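Local coordinates for protein (R)-specific secondary-alkylsulfatase (Pseudomonas sp., PDB 4AXH) that catalyses the zinc-dependent, enantioselective hydrolysis of secondary alkyl sulfates with strict inversion of configuration, giving (S)-alcohols and sulfate, at residues A[253-261]-A[535-543]; A[266-274]-A[281-289]. All coordinates share one frame; numbering follows the deposited sequence.

Contact 1: A[253-261]-A[535-543]; sequences TATNATNTL and YDSRGKSEM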
ATOM      1  N   THR A 253       9.327 -22.481  10.145  1.00 35.66           N
ATOM      2  CA  THR A 253       9.444 -22.817   8.726  1.00 36.61           C
ATOM      3  C   THR A 253      10.304 -24.045   8.514  1.00 42.28           C
ATOM      4  O   THR A 253      11.211 -24.340   9.303  1.00 43.34           O
ATOM      5  CB  THR A 253       9.914 -21.627   7.834  1.00 48.62           C
ATOM      6  OG1 THR A 253      11.156 -21.086   8.308  1.00 45.01           O
ATOM      7  CG2 THR A 253       8.841 -20.534   7.679  1.00 46.92           C
ATOM      8  N   ALA A 254      10.012 -24.762   7.422  1.00 39.45           N
ATOM      9  CA  ALA A 254      10.737 -25.965   7.030  1.00 38.19           C
ATOM     10  C   ALA A 254      12.162 -25.575   6.645  1.00 42.49           C
ATOM     11  O   ALA A 254      12.398 -24.534   6.018  1.00 39.74           O
ATOM     12  CB  ALA A 254      10.028 -26.663   5.884  1.00 37.94           C
ATOM     13  N   THR A 255      13.110 -26.403   7.078  1.00 41.28           N
ATOM     14  CA  THR A 255      14.531 -26.200   6.864  1.00 41.20           C
ATOM     15  C   THR A 255      15.153 -27.203   5.879  1.00 46.25           C
ATOM     16  O   THR A 255      14.714 -28.346   5.809  1.00 47.37           O
ATOM     17  CB  THR A 255      15.245 -26.098   8.233  1.00 46.44           C
ATOM     18  OG1 THR A 255      16.606 -25.798   8.012  1.00 58.28           O
ATOM     19  CG2 THR A 255      15.138 -27.371   9.075  1.00 41.77           C
ATOM     20  N   ASN A 256      16.176 -26.765   5.121  1.00 42.99           N
ATOM     21  CA  ASN A 256      16.966 -27.580   4.189  1.00 42.38           C
ATOM     22  C   ASN A 256      16.106 -28.428   3.218  1.00 45.36           C
ATOM     23  O   ASN A 256      16.441 -29.582   2.908  1.00 45.18           O
ATOM     24  CB  ASN A 256      17.950 -28.472   4.992  1.00 41.41           C
ATOM     25  CG  ASN A 256      18.826 -27.725   5.963  1.00 49.19           C
ATOM     26  OD1 ASN A 256      19.686 -26.941   5.563  1.00 43.60           O
ATOM     27  ND2 ASN A 256      18.628 -27.958   7.269  1.00 36.31           N
ATOM     28  N   ALA A 257      15.015 -27.847   2.709  1.00 40.57           N
ATOM     29  CA  ALA A 257      14.119 -28.622   1.864  1.00 39.72           C
ATOM     30  C   ALA A 257      13.913 -28.133   0.430  1.00 45.40           C
ATOM     31  O   ALA A 257      14.480 -27.109   0.018  1.00 46.28           O
ATOM     32  CB  ALA A 257      12.807 -28.813   2.575  1.00 40.16           C
ATOM     33  N   THR A 258      13.116 -28.884  -0.345  1.00 40.66           N
ATOM     34  CA  THR A 258      12.901 -28.552  -1.745  1.00 39.90           C
ATOM     35  C   THR A 258      11.486 -28.000  -2.007  1.00 41.87           C
ATOM     36  O   THR A 258      10.500 -28.645  -1.635  1.00 42.03           O
ATOM     37  CB  THR A 258      13.247 -29.777  -2.603  1.00 46.57           C
ATOM     38  OG1 THR A 258      12.328 -30.813  -2.272  1.00 59.20           O
ATOM     39  CG2 THR A 258      14.650 -30.308  -2.335  1.00 41.30           C
ATOM     40  N   ASN A 259      11.398 -26.810  -2.655  1.00 35.56           N
ATOM     41  CA  ASN A 259      10.138 -26.178  -3.036  1.00 34.37           C
ATOM     42  C   ASN A 259       9.892 -26.384  -4.540  1.00 41.20           C
ATOM     43  O   ASN A 259      10.768 -26.146  -5.389  1.00 40.65           O
ATOM     44  CB  ASN A 259      10.112 -24.695  -2.668  1.00 31.68           C
ATOM     45  CG  ASN A 259      10.512 -24.397  -1.244  1.00 52.86           C
ATOM     46  OD1 ASN A 259      11.467 -23.648  -0.975  1.00 46.35           O
ATOM     47  ND2 ASN A 259       9.821 -25.016  -0.295  1.00 44.66           N
ATOM     48  N   THR A 260       8.687 -26.869  -4.856  1.00 38.95           N
ATOM     49  CA  THR A 260       8.283 -27.237  -6.207  1.00 38.33           C
ATOM     50  C   THR A 260       7.105 -26.418  -6.704  1.00 42.05           C
ATOM     51  O   THR A 260       6.393 -25.798  -5.915  1.00 41.91           O
ATOM     52  CB  THR A 260       7.982 -28.767  -6.296  1.00 40.67           C
ATOM     53  OG1 THR A 260       6.682 -29.039  -5.773  1.00 43.33           O
ATOM     54  CG2 THR A 260       9.053 -29.645  -5.632  1.00 27.95           C
ATOM     55  N   LEU A 261       6.899 -26.437  -8.024  1.00 39.39           N
ATOM     56  CA  LEU A 261       5.798 -25.752  -8.675  1.00 40.24           C
ATOM     57  C   LEU A 261       5.296 -26.607  -9.815  1.00 46.49           C
ATOM     58  O   LEU A 261       5.962 -26.693 -10.835  1.00 50.32           O
ATOM     59  CB  LEU A 261       6.252 -24.391  -9.202  1.00 40.33           C
ATOM     60  CG  LEU A 261       5.246 -23.266  -9.121  1.00 46.00           C
ATOM     61  CD1 LEU A 261       5.954 -21.906  -9.153  1.00 45.96           C
ATOM     62  CD2 LEU A 261       4.221 -23.370 -10.203  1.00 49.76           C
ATOM     63  N   TYR A 535      23.667 -19.636   5.942  1.00124.14           N
ATOM     64  CA  TYR A 535      22.612 -20.636   5.554  1.00125.23           C
ATOM     65  C   TYR A 535      21.605 -20.165   4.454  1.00131.84           C
ATOM     66  O   TYR A 535      21.509 -18.969   4.188  1.00131.14           O
ATOM     67  CB  TYR A 535      21.896 -21.165   6.821  1.00126.38           C
ATOM     68  CG  TYR A 535      20.564 -21.867   6.637  1.00128.12           C
ATOM     69  CD1 TYR A 535      20.504 -23.225   6.335  1.00129.87           C
ATOM     70  CD2 TYR A 535      19.365 -21.189   6.846  1.00128.83           C
ATOM     71  CE1 TYR A 535      19.278 -23.876   6.182  1.00129.88           C
ATOM     72  CE2 TYR A 535      18.139 -21.827   6.691  1.00129.47           C
ATOM     73  CZ  TYR A 535      18.100 -23.172   6.369  1.00134.95           C
ATOM     74  OH  TYR A 535      16.889 -23.799   6.239  1.00133.95           O
ATOM     75  N   ASP A 536      20.871 -21.143   3.817  1.00130.60           N
ATOM     76  CA  ASP A 536      19.784 -21.009   2.807  1.00131.03           C
ATOM     77  C   ASP A 536      19.016 -22.348   2.518  1.00134.84           C
ATOM     78  O   ASP A 536      19.648 -23.345   2.170  1.00134.31           O
ATOM     79  CB  ASP A 536      20.223 -20.215   1.540  1.00133.12           C
ATOM     80  CG  ASP A 536      20.035 -20.848   0.172  1.00145.92           C
ATOM     81  OD1 ASP A 536      20.652 -21.907  -0.077  1.00146.82           O
ATOM     82  OD2 ASP A 536      19.406 -20.205  -0.702  1.00152.93           O
ATOM     83  N   SER A 537      17.666 -22.358   2.701  1.00131.14           N
ATOM     84  CA  SER A 537      16.748 -23.502   2.462  1.00130.79           C
ATOM     85  C   SER A 537      16.158 -23.471   1.033  1.00135.17           C
ATOM     86  O   SER A 537      15.826 -24.528   0.474  1.00134.74           O
ATOM     87  CB  SER A 537      15.594 -23.496   3.463  1.00133.07           C
ATOM     88  OG  SER A 537      14.680 -24.566   3.258  1.00137.48           O
ATOM     89  N   ARG A 538      16.011 -22.249   0.464  1.00131.47           N
ATOM     90  CA  ARG A 538      15.501 -21.999  -0.889  1.00130.97           C
ATOM     91  C   ARG A 538      16.578 -22.328  -1.960  1.00134.45           C
ATOM     92  O   ARG A 538      16.354 -22.114  -3.159  1.00134.75           O
ATOM     93  CB  ARG A 538      14.966 -20.548  -1.013  1.00130.14           C
ATOM     94  CG  ARG A 538      13.677 -20.400  -1.831  1.00133.80           C
ATOM     95  CD  ARG A 538      12.413 -20.579  -1.001  1.00133.54           C
ATOM     96  NE  ARG A 538      11.854 -19.304  -0.547  1.00132.29           N
ATOM     97  CZ  ARG A 538      10.825 -19.189   0.289  1.00132.43           C
ATOM     98  NH1 ARG A 538      10.241 -20.272   0.790  1.00113.39           N
ATOM     99  NH2 ARG A 538      10.373 -17.988   0.631  1.00108.00           N
ATOM    100  N   GLY A 539      17.722 -22.855  -1.496  1.00129.34           N
ATOM    101  CA  GLY A 539      18.856 -23.291  -2.302  1.00128.17           C
ATOM    102  C   GLY A 539      18.592 -24.628  -2.967  1.00129.45           C
ATOM    103  O   GLY A 539      19.084 -24.878  -4.071  1.00129.83           O
ATOM    104  N   LYS A 540      17.808 -25.501  -2.296  1.00122.26           N
ATOM    105  CA  LYS A 540      17.386 -26.788  -2.851  1.00120.05           C
ATOM    106  C   LYS A 540      16.106 -26.590  -3.700  1.00120.63           C
ATOM    107  O   LYS A 540      15.766 -27.444  -4.522  1.00120.22           O
ATOM    108  CB  LYS A 540      17.178 -27.811  -1.730  1.00121.36           C
ATOM    109  CG  LYS A 540      18.433 -28.567  -1.341  1.00120.14           C
ATOM    110  CD  LYS A 540      18.285 -29.195   0.031  1.00118.86           C
ATOM    111  CE  LYS A 540      19.435 -30.093   0.399  1.00121.60           C
ATOM    112  NZ  LYS A 540      20.733 -29.380   0.520  1.00128.64           N
ATOM    113  N   SER A 541      15.430 -25.435  -3.509  1.00114.71           N
ATOM    114  CA  SER A 541      14.212 -25.025  -4.204  1.00113.86           C
ATOM    115  C   SER A 541      14.477 -24.518  -5.624  1.00118.69           C
ATOM    116  O   SER A 541      15.197 -23.535  -5.810  1.00118.89           O
ATOM    117  CB  SER A 541      13.501 -23.940  -3.410  1.00116.25           C
ATOM    118  OG  SER A 541      12.645 -23.155  -4.223  1.00121.15           O
ATOM    119  N   GLU A 542      13.845 -25.144  -6.617  1.00115.05           N
ATOM    120  CA  GLU A 542      13.992 -24.762  -8.025  1.00114.53           C
ATOM    121  C   GLU A 542      12.788 -23.910  -8.488  1.00116.03           C
ATOM    122  O   GLU A 542      12.175 -24.185  -9.516  1.00115.11           O
ATOM    123  CB  GLU A 542      14.169 -26.018  -8.907  1.00116.18           C
ATOM    124  CG  GLU A 542      15.295 -26.964  -8.501  1.00126.69           C
ATOM    125  CD  GLU A 542      15.140 -28.389  -9.002  1.00140.55           C
ATOM    126  OE1 GLU A 542      15.406 -28.629 -10.202  1.00134.29           O
ATOM    127  OE2 GLU A 542      14.770 -29.267  -8.190  1.00128.43           O
ATOM    128  N   MET A 543      12.439 -22.890  -7.701  1.00110.91           N
ATOM    129  CA  MET A 543      11.309 -22.009  -7.996  1.00109.42           C
ATOM    130  C   MET A 543      11.609 -21.070  -9.156  1.00111.03           C
ATOM    131  O   MET A 543      10.765 -20.951 -10.035  1.00110.26           O
ATOM    132  CB  MET A 543      10.878 -21.233  -6.746  1.00111.37           C
ATOM    133  CG  MET A 543       9.910 -21.992  -5.848  1.00114.08           C
ATOM    134  SD  MET A 543       8.197 -21.575  -6.155  1.00116.87           S
ATOM    135  CE  MET A 543       8.234 -19.848  -5.672  1.00112.89           C
TER
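Thr-255 OG1 and Tyr-535 OH share a hydrogen bond of 2.7 Å at one end of the paired loops 253-261 and 535-543, the two side chains crossing at about a right angle; the threonine presents its oxygen by placing it anti to its main-chain N (chi1 -175°). Next along, the Ser-537 hydroxyl reaches the backbone of the other loop: OG accepts a weak but nearly straight bond from Ala-257 N (3.3 Å, 171° at the hydrogen). A second weak link, Glu-542 N to Asn-259 O at 3.5 Å, lies beyond it.

Each of two amide oxygens meets a carbon. Asn-256 OD1 comes to the edge of the Tyr-535 ring, 3.2 Å from CE1, with amide and ring planes 81° apart. Asn-259 OD1 lies 3.2 Å from the Arg-538 CD methylene, near the plane of the guanidinium, while its ND2 bonds to Thr-151 O.

Methylene and methyl groups fill the rest. The stem of Lys-540 runs along Thr-258 CG2, 3.6 Å from its CB, and past the carbonyl of Asn-256, its ammonium going on to a salt bridge with Glu-79. Leu-261 CD1 meets Met-543 SD at 3.8 Å, crosswise, and both residues also touch helix 210-219 and Phe-185.

Apart from the hydroxyl pair, the direct bonds are weak, consistent with each loop being fixed in good part by its own bonds to other parts of the chain. Arg-538 comes within about 4 Å, side chain to side chain, of the sulfate-binding Arg-323, consistent with a second-shell place beside the anion site.

Contact 2: A[266-274]-A[281-289]; sequences VLIEKPYER and ELEFQLTLG
Tyr-272 and Gln-285 lie side by side on one face of a beta hairpin and point the same way, ring and amide planes only 10° apart, with Tyr-272 CE1 3.5 Å from Gln-285 CG. Farther along this face Arg-274 spans two carboxylates: bent at chi3, its guanidinium offers its edge to Glu-281 OE1, in a salt bridge through NH2, and to Glu-283 OE1, 3.3 Å from NH1 in a weaker, angled one. The arginine is modelled in two conformers, which leaves this network doubtful in detail.

On the other face Ile-268 crosses Phe-284 at about a right angle. Its CG1 stands over the ring, offset toward the rim, and its CD1 touches CD2 of the phenylalanine at 3.6 Å. Leu-286 pushes its forked end into the bend that links strands 266-268 and 272-277, with CD1 3.3 Å from Lys-270 O. The same bend is tied by Glu-273, whose OE2 takes Glu-269 N (2.7 Å) from above the carboxylate plane and Lys-270 N (2.9 Å) on its anti lone pair.

Beneath these side chains Glu-273 and Phe-284 form an antiparallel hydrogen-bonded pair, and Leu-286 N bonds to Pro-271 O at 3.0 Å.

Strand 272-277 is the outermost of its six-stranded sheet in this chain, and strand 280-286 separates it from 296-300. Helix 330-344 packs against Tyr-272 and Gln-285, whose OE1 bonds to Asn-297, while Lys-343 makes a cation-pi contact with the tyrosine. Opposite, Phe-205 of strand 203-207 meets the Phe-284 ring, joining the two sheets of the metallo-beta-lactamase fold.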
ATOM      1  N   VAL A 266      -6.836 -27.305 -14.369  1.00 42.70           N
ATOM      2  CA  VAL A 266      -8.092 -26.559 -14.438  1.00 40.61           C
ATOM      3  C   VAL A 266      -8.150 -25.329 -13.518  1.00 41.92           C
ATOM      4  O   VAL A 266      -8.013 -25.444 -12.291  1.00 42.22           O
ATOM      5  CB  VAL A 266      -9.350 -27.492 -14.406  1.00 43.24           C
ATOM      6  CG1 VAL A 266      -9.074 -28.846 -13.748  1.00 42.49           C
ATOM      7  CG2 VAL A 266     -10.587 -26.817 -13.824  1.00 42.79           C
ATOM      8  N   LEU A 267      -8.373 -24.159 -14.132  1.00 35.39           N
ATOM      9  CA  LEU A 267      -8.461 -22.855 -13.476  1.00 34.69           C
ATOM     10  C   LEU A 267      -9.884 -22.420 -13.149  1.00 35.62           C
ATOM     11  O   LEU A 267     -10.738 -22.429 -14.030  1.00 35.69           O
ATOM     12  CB  LEU A 267      -7.805 -21.796 -14.370  1.00 35.76           C
ATOM     13  CG  LEU A 267      -6.321 -21.545 -14.115  1.00 41.88           C
ATOM     14  CD1 LEU A 267      -5.614 -21.168 -15.371  1.00 43.28           C
ATOM     15  CD2 LEU A 267      -6.131 -20.455 -13.070  1.00 43.93           C
ATOM     16  N   ILE A 268     -10.125 -22.005 -11.892  1.00 30.06           N
ATOM     17  CA  ILE A 268     -11.416 -21.517 -11.419  1.00 29.09           C
ATOM     18  C   ILE A 268     -11.497 -20.029 -11.763  1.00 34.83           C
ATOM     19  O   ILE A 268     -10.700 -19.214 -11.262  1.00 34.47           O
ATOM     20  CB  ILE A 268     -11.642 -21.831  -9.915  1.00 32.00           C
ATOM     21  CG1 ILE A 268     -11.192 -23.270  -9.524  1.00 31.73           C
ATOM     22  CG2 ILE A 268     -13.080 -21.518  -9.463  1.00 32.34           C
ATOM     23  CD1 ILE A 268     -11.748 -24.464 -10.371  1.00 35.16           C
ATOM     24  N   GLU A 269     -12.426 -19.680 -12.665  1.00 33.61           N
ATOM     25  CA  GLU A 269     -12.538 -18.316 -13.179  1.00 35.90           C
ATOM     26  C   GLU A 269     -13.792 -17.557 -12.797  1.00 42.40           C
ATOM     27  O   GLU A 269     -13.773 -16.314 -12.784  1.00 42.37           O
ATOM     28  CB  GLU A 269     -12.257 -18.273 -14.700  1.00 37.95           C
ATOM     29  CG  GLU A 269     -10.835 -18.706 -15.093  1.00 51.70           C
ATOM     30  CD  GLU A 269      -9.702 -17.719 -14.857  1.00 65.93           C
ATOM     31  OE1 GLU A 269      -9.981 -16.508 -14.706  1.00 62.85           O
ATOM     32  OE2 GLU A 269      -8.527 -18.153 -14.857  1.00 56.86           O
ATOM     33  N   LYS A 270     -14.871 -18.294 -12.483  1.00 41.36           N
ATOM     34  CA  LYS A 270     -16.178 -17.739 -12.062  1.00 43.17           C
ATOM     35  C   LYS A 270     -16.210 -17.521 -10.522  1.00 49.39           C
ATOM     36  O   LYS A 270     -15.583 -18.303  -9.799  1.00 50.49           O
ATOM     37  CB  LYS A 270     -17.336 -18.697 -12.462  1.00 45.87           C
ATOM     38  CG  LYS A 270     -17.465 -18.982 -13.964  1.00 55.84           C
ATOM     39  CD  LYS A 270     -18.422 -20.147 -14.217  1.00 68.78           C
ATOM     40  CE  LYS A 270     -18.465 -20.585 -15.662  1.00 83.13           C
ATOM     41  NZ  LYS A 270     -19.740 -20.189 -16.330  1.00 89.78           N
ATOM     42  N   PRO A 271     -16.988 -16.539  -9.987  1.00 44.52           N
ATOM     43  CA  PRO A 271     -17.029 -16.335  -8.521  1.00 42.04           C
ATOM     44  C   PRO A 271     -17.351 -17.561  -7.674  1.00 44.36           C
ATOM     45  O   PRO A 271     -16.963 -17.618  -6.505  1.00 46.60           O
ATOM     46  CB  PRO A 271     -18.086 -15.253  -8.355  1.00 43.37           C
ATOM     47  CG  PRO A 271     -18.023 -14.486  -9.616  1.00 48.57           C
ATOM     48  CD  PRO A 271     -17.814 -15.526 -10.680  1.00 45.33           C
ATOM     49  N   TYR A 272     -18.080 -18.518  -8.262  1.00 38.23           N
ATOM     50  CA  TYR A 272     -18.476 -19.806  -7.690  1.00 36.98           C
ATOM     51  C   TYR A 272     -18.467 -20.849  -8.817  1.00 40.61           C
ATOM     52  O   TYR A 272     -18.971 -20.579  -9.897  1.00 41.11           O
ATOM     53  CB  TYR A 272     -19.862 -19.747  -7.015  1.00 36.80           C
ATOM     54  CG  TYR A 272     -19.977 -18.726  -5.896  1.00 36.92           C
ATOM     55  CD1 TYR A 272     -19.698 -19.072  -4.574  1.00 36.64           C
ATOM     56  CD2 TYR A 272     -20.417 -17.426  -6.155  1.00 37.99           C
ATOM     57  CE1 TYR A 272     -19.863 -18.151  -3.538  1.00 37.64           C
ATOM     58  CE2 TYR A 272     -20.543 -16.486  -5.137  1.00 37.51           C
ATOM     59  CZ  TYR A 272     -20.270 -16.850  -3.830  1.00 45.67           C
ATOM     60  OH  TYR A 272     -20.422 -15.891  -2.853  1.00 45.43           O
ATOM     61  N   GLU A 273     -17.839 -22.003  -8.588  1.00 36.51           N
ATOM     62  CA  GLU A 273     -17.730 -23.060  -9.589  1.00 35.59           C
ATOM     63  C   GLU A 273     -17.882 -24.400  -8.973  1.00 41.88           C
ATOM     64  O   GLU A 273     -17.143 -24.741  -8.051  1.00 42.14           O
ATOM     65  CB  GLU A 273     -16.389 -23.000 -10.353  1.00 36.08           C
ATOM     66  CG  GLU A 273     -16.401 -22.063 -11.542  1.00 35.06           C
ATOM     67  CD  GLU A 273     -15.209 -22.163 -12.473  1.00 43.58           C
ATOM     68  OE1 GLU A 273     -14.783 -23.301 -12.766  1.00 36.80           O
ATOM     69  OE2 GLU A 273     -14.753 -21.107 -12.972  1.00 34.13           O
ATOM     70  N   ARG A 274     -18.837 -25.174  -9.485  1.00 41.52           N
ATOM     71  CA  ARG A 274     -19.093 -26.529  -9.004  0.50 41.76           C
ATOM     72  C   ARG A 274     -18.360 -27.507  -9.909  1.00 45.52           C
ATOM     73  O   ARG A 274     -18.404 -27.346 -11.135  1.00 47.92           O
ATOM     74  CB  ARG A 274     -20.599 -26.829  -9.006  0.50 41.98           C
ATOM     75  CG  ARG A 274     -21.383 -26.125  -7.909  0.50 48.72           C
ATOM     76  CD  ARG A 274     -22.691 -26.841  -7.647  0.50 53.42           C
ATOM     77  NE  ARG A 274     -22.456 -28.229  -7.247  0.50 58.06           N
ATOM     78  CZ  ARG A 274     -22.403 -28.659  -5.990  0.50 69.77           C
ATOM     79  NH1 ARG A 274     -22.611 -27.820  -4.981  0.50 49.97           N
ATOM     80  NH2 ARG A 274     -22.167 -29.936  -5.734  0.50 57.53           N
ATOM     81  N   GLU A 281     -17.862 -34.036  -4.818  1.00 46.19           N
ATOM     82  CA  GLU A 281     -18.427 -32.755  -5.206  1.00 45.68           C
ATOM     83  C   GLU A 281     -17.601 -31.663  -4.535  1.00 46.97           C
ATOM     84  O   GLU A 281     -17.334 -31.717  -3.327  1.00 44.48           O
ATOM     85  CB  GLU A 281     -19.896 -32.650  -4.762  1.00 47.78           C
ATOM     86  CG  GLU A 281     -20.922 -33.128  -5.765  1.00 60.25           C
ATOM     87  CD  GLU A 281     -22.308 -33.236  -5.159  1.00 91.24           C
ATOM     88  OE1 GLU A 281     -22.944 -32.181  -4.928  1.00 83.00           O
ATOM     89  OE2 GLU A 281     -22.742 -34.377  -4.876  1.00 96.12           O
ATOM     90  N   LEU A 282     -17.197 -30.669  -5.340  1.00 43.19           N
ATOM     91  CA  LEU A 282     -16.402 -29.523  -4.918  1.00 40.51           C
ATOM     92  C   LEU A 282     -17.046 -28.274  -5.447  1.00 42.84           C
ATOM     93  O   LEU A 282     -17.278 -28.173  -6.648  1.00 42.95           O
ATOM     94  CB  LEU A 282     -14.956 -29.592  -5.473  1.00 39.78           C
ATOM     95  CG  LEU A 282     -14.219 -30.930  -5.433  1.00 43.40           C
ATOM     96  CD1 LEU A 282     -13.122 -30.972  -6.455  1.00 42.11           C
ATOM     97  CD2 LEU A 282     -13.665 -31.199  -4.067  1.00 46.63           C
ATOM     98  N   GLU A 283     -17.342 -27.326  -4.549  1.00 38.24           N
ATOM     99  CA  GLU A 283     -17.822 -25.989  -4.870  1.00 36.28           C
ATOM    100  C   GLU A 283     -16.684 -25.084  -4.392  1.00 38.32           C
ATOM    101  O   GLU A 283     -16.256 -25.158  -3.228  1.00 38.52           O
ATOM    102  CB  GLU A 283     -19.141 -25.645  -4.155  1.00 37.10           C
ATOM    103  CG  GLU A 283     -19.751 -24.320  -4.612  1.00 48.89           C
ATOM    104  CD  GLU A 283     -21.178 -23.989  -4.190  1.00 72.37           C
ATOM    105  OE1 GLU A 283     -21.868 -24.881  -3.646  1.00 59.24           O
ATOM    106  OE2 GLU A 283     -21.615 -22.837  -4.420  1.00 76.80           O
ATOM    107  N   PHE A 284     -16.147 -24.310  -5.317  1.00 30.47           N
ATOM    108  CA  PHE A 284     -15.078 -23.353  -5.102  1.00 27.69           C
ATOM    109  C   PHE A 284     -15.655 -21.946  -5.090  1.00 31.16           C
ATOM    110  O   PHE A 284     -16.494 -21.615  -5.933  1.00 28.24           O
ATOM    111  CB  PHE A 284     -14.055 -23.466  -6.250  1.00 29.19           C
ATOM    112  CG  PHE A 284     -13.461 -24.852  -6.505  1.00 31.13           C
ATOM    113  CD1 PHE A 284     -12.497 -25.386  -5.650  1.00 33.58           C
ATOM    114  CD2 PHE A 284     -13.815 -25.583  -7.633  1.00 35.25           C
ATOM    115  CE1 PHE A 284     -11.938 -26.636  -5.888  1.00 35.86           C
ATOM    116  CE2 PHE A 284     -13.242 -26.837  -7.884  1.00 39.42           C
ATOM    117  CZ  PHE A 284     -12.320 -27.365  -6.997  1.00 38.07           C
ATOM    118  N   GLN A 285     -15.204 -21.112  -4.143  1.00 31.38           N
ATOM    119  CA  GLN A 285     -15.603 -19.705  -4.024  1.00 31.91           C
ATOM    120  C   GLN A 285     -14.361 -18.830  -4.164  1.00 37.77           C
ATOM    121  O   GLN A 285     -13.517 -18.856  -3.274  1.00 39.96           O
ATOM    122  CB  GLN A 285     -16.284 -19.430  -2.673  1.00 33.28           C
ATOM    123  CG  GLN A 285     -16.529 -17.925  -2.404  1.00 43.30           C
ATOM    124  CD  GLN A 285     -16.741 -17.538  -0.956  1.00 65.39           C
ATOM    125  OE1 GLN A 285     -16.503 -18.323  -0.015  1.00 53.06           O
ATOM    126  NE2 GLN A 285     -17.164 -16.283  -0.763  1.00 64.15           N
ATOM    127  N   LEU A 286     -14.251 -18.057  -5.256  1.00 32.04           N
ATOM    128  CA  LEU A 286     -13.102 -17.190  -5.451  1.00 31.55           C
ATOM    129  C   LEU A 286     -13.034 -16.090  -4.388  1.00 35.30           C
ATOM    130  O   LEU A 286     -13.981 -15.322  -4.252  1.00 36.73           O
ATOM    131  CB  LEU A 286     -13.145 -16.541  -6.852  1.00 31.99           C
ATOM    132  CG  LEU A 286     -12.686 -17.357  -8.075  1.00 37.14           C
ATOM    133  CD1 LEU A 286     -12.828 -16.517  -9.346  1.00 38.27           C
ATOM    134  CD2 LEU A 286     -11.244 -17.750  -7.971  1.00 38.13           C
ATOM    135  N   THR A 287     -11.920 -16.011  -3.646  1.00 31.81           N
ATOM    136  CA  THR A 287     -11.675 -14.960  -2.630  1.00 30.55           C
ATOM    137  C   THR A 287     -10.451 -14.142  -3.021  1.00 34.10           C
ATOM    138  O   THR A 287      -9.580 -13.882  -2.193  1.00 35.01           O
ATOM    139  CB  THR A 287     -11.582 -15.535  -1.216  1.00 29.22           C
ATOM    140  OG1 THR A 287     -10.496 -16.427  -1.180  1.00 31.60           O
ATOM    141  CG2 THR A 287     -12.834 -16.246  -0.775  1.00 25.03           C
ATOM    142  N   LEU A 288     -10.393 -13.729  -4.294  1.00 31.66           N
ATOM    143  CA  LEU A 288      -9.252 -12.991  -4.858  1.00 31.68           C
ATOM    144  C   LEU A 288      -8.907 -11.677  -4.202  1.00 37.05           C
ATOM    145  O   LEU A 288      -9.757 -10.783  -4.090  1.00 34.19           O
ATOM    146  CB  LEU A 288      -9.349 -12.816  -6.388  1.00 31.29           C
ATOM    147  CG  LEU A 288      -9.739 -14.057  -7.245  1.00 34.49           C
ATOM    148  CD1 LEU A 288      -9.877 -13.669  -8.701  1.00 34.33           C
ATOM    149  CD2 LEU A 288      -8.733 -15.207  -7.100  1.00 33.81           C
ATOM    150  N   GLY A 289      -7.644 -11.595  -3.769  1.00 36.58           N
ATOM    151  CA  GLY A 289      -7.047 -10.411  -3.164  1.00 36.72           C
ATOM    152  C   GLY A 289      -7.081 -10.285  -1.650  1.00 42.74           C
ATOM    153  O   GLY A 289      -6.557  -9.297  -1.099  1.00 45.73           O
TER

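How the contacts relate
Both contacts are partly buried and share no secondary-structure element; their centres are 29 Å apart and their nearest atoms about 11 Å. Contact 2 is local, two strands of one hairpin with the segments only six residues apart, and lies along the chain inside the long loop closed by contact 1. Contact 1 joins loops 274 residues apart, nearer the centre of the chain. Regular strand bonding and, less surely, salt bridges of the exposed Arg-274 mark contact 2; contact 1 depends on a hydroxyl pair, weak backbone bonds and aliphatic side-chain stems. Each approaches the zinc ligands without touching them: Leu-286 lies about 9 Å from His-179 and Asn-259 about 8 Å from Asp-183, side chain to side chain.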